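Local coordinates for protein anti sigma factor FlgM (Aquifex aeolicus, PDB 1RP3) that binds the flagellar sigma factor sigma-28 as its anti-sigma factor and probably holds it in an inactive conformation, at residues B[8-13]-B[40-45]. Residues are numbered along the deposited sequence; the frame is centred on the assembly and turned at random.
Sequences SRLIGL and SKIAQE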
ATOM      1  N   SER B   8     -10.755 -22.085  -8.803  1.00 43.90           N
ATOM      2  CA  SER B   8     -11.580 -22.128 -10.010  1.00 42.77           C
ATOM      3  C   SER B   8     -13.038 -22.370  -9.660  1.00 40.50           C
ATOM      4  O   SER B   8     -13.938 -21.824 -10.284  1.00 40.71           O
ATOM      5  CB  SER B   8     -11.077 -23.227 -10.952  1.00 44.02           C
ATOM      6  OG  SER B   8     -11.885 -23.315 -12.112  1.00 46.94           O
ATOM      7  N   ARG B   9     -13.266 -23.170  -8.627  1.00 41.17           N
ATOM      8  CA  ARG B   9     -14.618 -23.482  -8.200  1.00 41.05           C
ATOM      9  C   ARG B   9     -15.237 -22.268  -7.531  1.00 40.07           C
ATOM     10  O   ARG B   9     -16.388 -21.919  -7.798  1.00 42.15           O
ATOM     11  CB  ARG B   9     -14.618 -24.675  -7.236  1.00 44.72           C
ATOM     12  CG  ARG B   9     -16.007 -25.278  -7.000  1.00 49.37           C
ATOM     13  CD  ARG B   9     -16.110 -25.987  -5.648  1.00 54.55           C
ATOM     14  NE  ARG B   9     -16.979 -25.261  -4.718  1.00 57.58           N
ATOM     15  CZ  ARG B   9     -16.620 -24.875  -3.497  1.00 58.62           C
ATOM     16  NH1 ARG B   9     -15.403 -25.145  -3.042  1.00 57.50           N
ATOM     17  NH2 ARG B   9     -17.478 -24.203  -2.733  1.00 58.36           N
ATOM     18  N   LEU B  10     -14.450 -21.606  -6.686  1.00 37.95           N
ATOM     19  CA  LEU B  10     -14.903 -20.424  -5.967  1.00 37.61           C
ATOM     20  C   LEU B  10     -15.232 -19.286  -6.920  1.00 37.91           C
ATOM     21  O   LEU B  10     -16.256 -18.627  -6.764  1.00 38.42           O
ATOM     22  CB  LEU B  10     -13.869 -20.000  -4.917  1.00 34.54           C
ATOM     23  CG  LEU B  10     -13.841 -20.920  -3.689  1.00 31.13           C
ATOM     24  CD1 LEU B  10     -12.640 -20.624  -2.824  1.00 30.84           C
ATOM     25  CD2 LEU B  10     -15.131 -20.772  -2.905  1.00 28.35           C
ATOM     26  N   ILE B  11     -14.387 -19.089  -7.932  1.00 38.74           N
ATOM     27  CA  ILE B  11     -14.609 -18.056  -8.943  1.00 39.42           C
ATOM     28  C   ILE B  11     -15.923 -18.342  -9.670  1.00 39.87           C
ATOM     29  O   ILE B  11     -16.703 -17.427  -9.965  1.00 38.41           O
ATOM     30  CB  ILE B  11     -13.438 -17.990  -9.952  1.00 39.77           C
ATOM     31  CG1 ILE B  11     -12.225 -17.329  -9.296  1.00 41.77           C
ATOM     32  CG2 ILE B  11     -13.827 -17.185 -11.180  1.00 41.91           C
ATOM     33  CD1 ILE B  11     -11.029 -17.259 -10.185  1.00 42.10           C
ATOM     34  N   GLY B  12     -16.182 -19.631  -9.901  1.00 42.20           N
ATOM     35  CA  GLY B  12     -17.408 -20.061 -10.552  1.00 40.79           C
ATOM     36  C   GLY B  12     -18.655 -19.645  -9.790  1.00 42.54           C
ATOM     37  O   GLY B  12     -19.643 -19.233 -10.401  1.00 40.87           O
ATOM     38  N   LEU B  13     -18.607 -19.732  -8.456  1.00 43.93           N
ATOM     39  CA  LEU B  13     -19.747 -19.348  -7.608  1.00 45.36           C
ATOM     40  C   LEU B  13     -19.948 -17.845  -7.670  1.00 46.04           C
ATOM     41  O   LEU B  13     -21.073 -17.354  -7.720  1.00 46.79           O
ATOM     42  CB  LEU B  13     -19.521 -19.757  -6.144  1.00 46.33           C
ATOM     43  CG  LEU B  13     -19.371 -21.243  -5.830  1.00 47.32           C
ATOM     44  CD1 LEU B  13     -19.418 -21.427  -4.325  1.00 46.71           C
ATOM     45  CD2 LEU B  13     -20.495 -22.033  -6.486  1.00 48.99           C
ATOM     46  N   SER B  40     -14.218 -14.304   0.928  1.00 30.74           N
ATOM     47  CA  SER B  40     -13.422 -14.655   2.095  1.00 31.60           C
ATOM     48  C   SER B  40     -12.707 -15.992   1.876  1.00 33.13           C
ATOM     49  O   SER B  40     -11.524 -16.145   2.201  1.00 33.09           O
ATOM     50  CB  SER B  40     -14.284 -14.738   3.346  1.00 32.12           C
ATOM     51  OG  SER B  40     -13.455 -14.991   4.464  1.00 33.19           O
ATOM     52  N   LYS B  41     -13.419 -16.947   1.287  1.00 34.41           N
ATOM     53  CA  LYS B  41     -12.822 -18.247   1.025  1.00 35.92           C
ATOM     54  C   LYS B  41     -11.690 -18.132   0.025  1.00 36.36           C
ATOM     55  O   LYS B  41     -10.677 -18.810   0.170  1.00 37.63           O
ATOM     56  CB  LYS B  41     -13.854 -19.246   0.521  1.00 38.56           C
ATOM     57  CG  LYS B  41     -14.874 -19.687   1.559  1.00 38.10           C
ATOM     58  CD  LYS B  41     -15.675 -20.844   0.993  1.00 38.10           C
ATOM     59  CE  LYS B  41     -16.698 -21.371   1.961  1.00 37.68           C
ATOM     60  NZ  LYS B  41     -17.425 -22.527   1.371  1.00 38.10           N
ATOM     61  N   ILE B  42     -11.877 -17.307  -1.009  1.00 35.73           N
ATOM     62  CA  ILE B  42     -10.830 -17.098  -2.006  1.00 31.70           C
ATOM     63  C   ILE B  42      -9.596 -16.518  -1.301  1.00 31.88           C
ATOM     64  O   ILE B  42      -8.476 -16.973  -1.540  1.00 30.34           O
ATOM     65  CB  ILE B  42     -11.293 -16.157  -3.157  1.00 33.05           C
ATOM     66  CG1 ILE B  42     -12.397 -16.832  -3.972  1.00 32.32           C
ATOM     67  CG2 ILE B  42     -10.104 -15.775  -4.060  1.00 31.92           C
ATOM     68  CD1 ILE B  42     -12.940 -15.990  -5.101  1.00 34.05           C
ATOM     69  N   ALA B  43      -9.814 -15.566  -0.392  1.00 29.79           N
ATOM     70  CA  ALA B  43      -8.723 -14.949   0.362  1.00 32.15           C
ATOM     71  C   ALA B  43      -8.007 -15.970   1.250  1.00 34.15           C
ATOM     72  O   ALA B  43      -6.774 -15.950   1.368  1.00 32.52           O
ATOM     73  CB  ALA B  43      -9.247 -13.800   1.213  1.00 30.15           C
ATOM     74  N   GLN B  44      -8.788 -16.858   1.869  1.00 37.13           N
ATOM     75  CA  GLN B  44      -8.246 -17.894   2.744  1.00 39.41           C
ATOM     76  C   GLN B  44      -7.327 -18.825   1.963  1.00 42.19           C
ATOM     77  O   GLN B  44      -6.268 -19.207   2.460  1.00 42.13           O
ATOM     78  CB  GLN B  44      -9.372 -18.690   3.402  1.00 38.78           C
ATOM     79  CG  GLN B  44     -10.191 -17.891   4.392  1.00 40.59           C
ATOM     80  CD  GLN B  44     -11.428 -18.644   4.876  1.00 43.87           C
ATOM     81  OE1 GLN B  44     -11.360 -19.835   5.198  1.00 47.27           O
ATOM     82  NE2 GLN B  44     -12.562 -17.946   4.941  1.00 41.30           N
ATOM     83  N   GLU B  45      -7.698 -19.140   0.722  1.00 44.39           N
ATOM     84  CA  GLU B  45      -6.878 -20.016  -0.121  1.00 49.74           C
ATOM     85  C   GLU B  45      -5.565 -19.368  -0.538  1.00 51.87           C
ATOM     86  O   GLU B  45      -4.525 -20.028  -0.599  1.00 52.91           O
ATOM     87  CB  GLU B  45      -7.640 -20.446  -1.379  1.00 51.18           C
ATOM     88  CG  GLU B  45      -8.794 -21.397  -1.118  1.00 57.01           C
ATOM     89  CD  GLU B  45      -8.356 -22.705  -0.462  1.00 60.00           C
ATOM     90  OE1 GLU B  45      -7.398 -23.348  -0.962  1.00 59.49           O
ATOM     91  OE2 GLU B  45      -8.982 -23.079   0.560  1.00 60.48           O
TER
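The axes of segments 8-13 and 40-45, on helices 5-14 and 31-46, approach to 9.9 Å and run nearly antiparallel (162°), making an antiparallel pair of helices in the N-terminal half of FlgM. The tight part centres on Leu10, with Leu10 CA 6.6 Å from Ile42 CA. With CG beside its backbone N (chi1 -74°), Leu10 sends its branched end across to helix 31-46. Its CB meets Ile42 CG1 at 3.6 Å, while its CD1 touches Lys41 CB at 3.8 Å. Its other methyl, CD2, lies 3.9 Å from Lys41 CD, and the two side chains cross at about a right angle. Ile42 starts off alongside the interface, but its CG1-CD1 arm turns inward, and CD1 comes within 4.5 Å of Ile11 CG1. Ile42 also packs on Leu7 and Leu14, extending the apolar seam along helix 5-14, whereas Ile11 packs on Leu19 of the sigma-28 chain. An alanine in place of Leu10 would lose CG and both methyls, keeping only CB against Ile42 CG1, and would probably loosen the packing against Lys41. The solvent side is looser and polar: Lys41 NZ stands at the edge of the Arg9 guanidinium, 4.4 Å from NH2, a pairing of like charges. Arg9 NH1 instead forms a salt bridge with Glu6, which may offset some of that repulsion. With only 224 Å² buried and apolar contacts doing the joining, the chemistry implies a modest hydrophobic association, with cohesion coming from aliphatic carbon rather than from the charged rim.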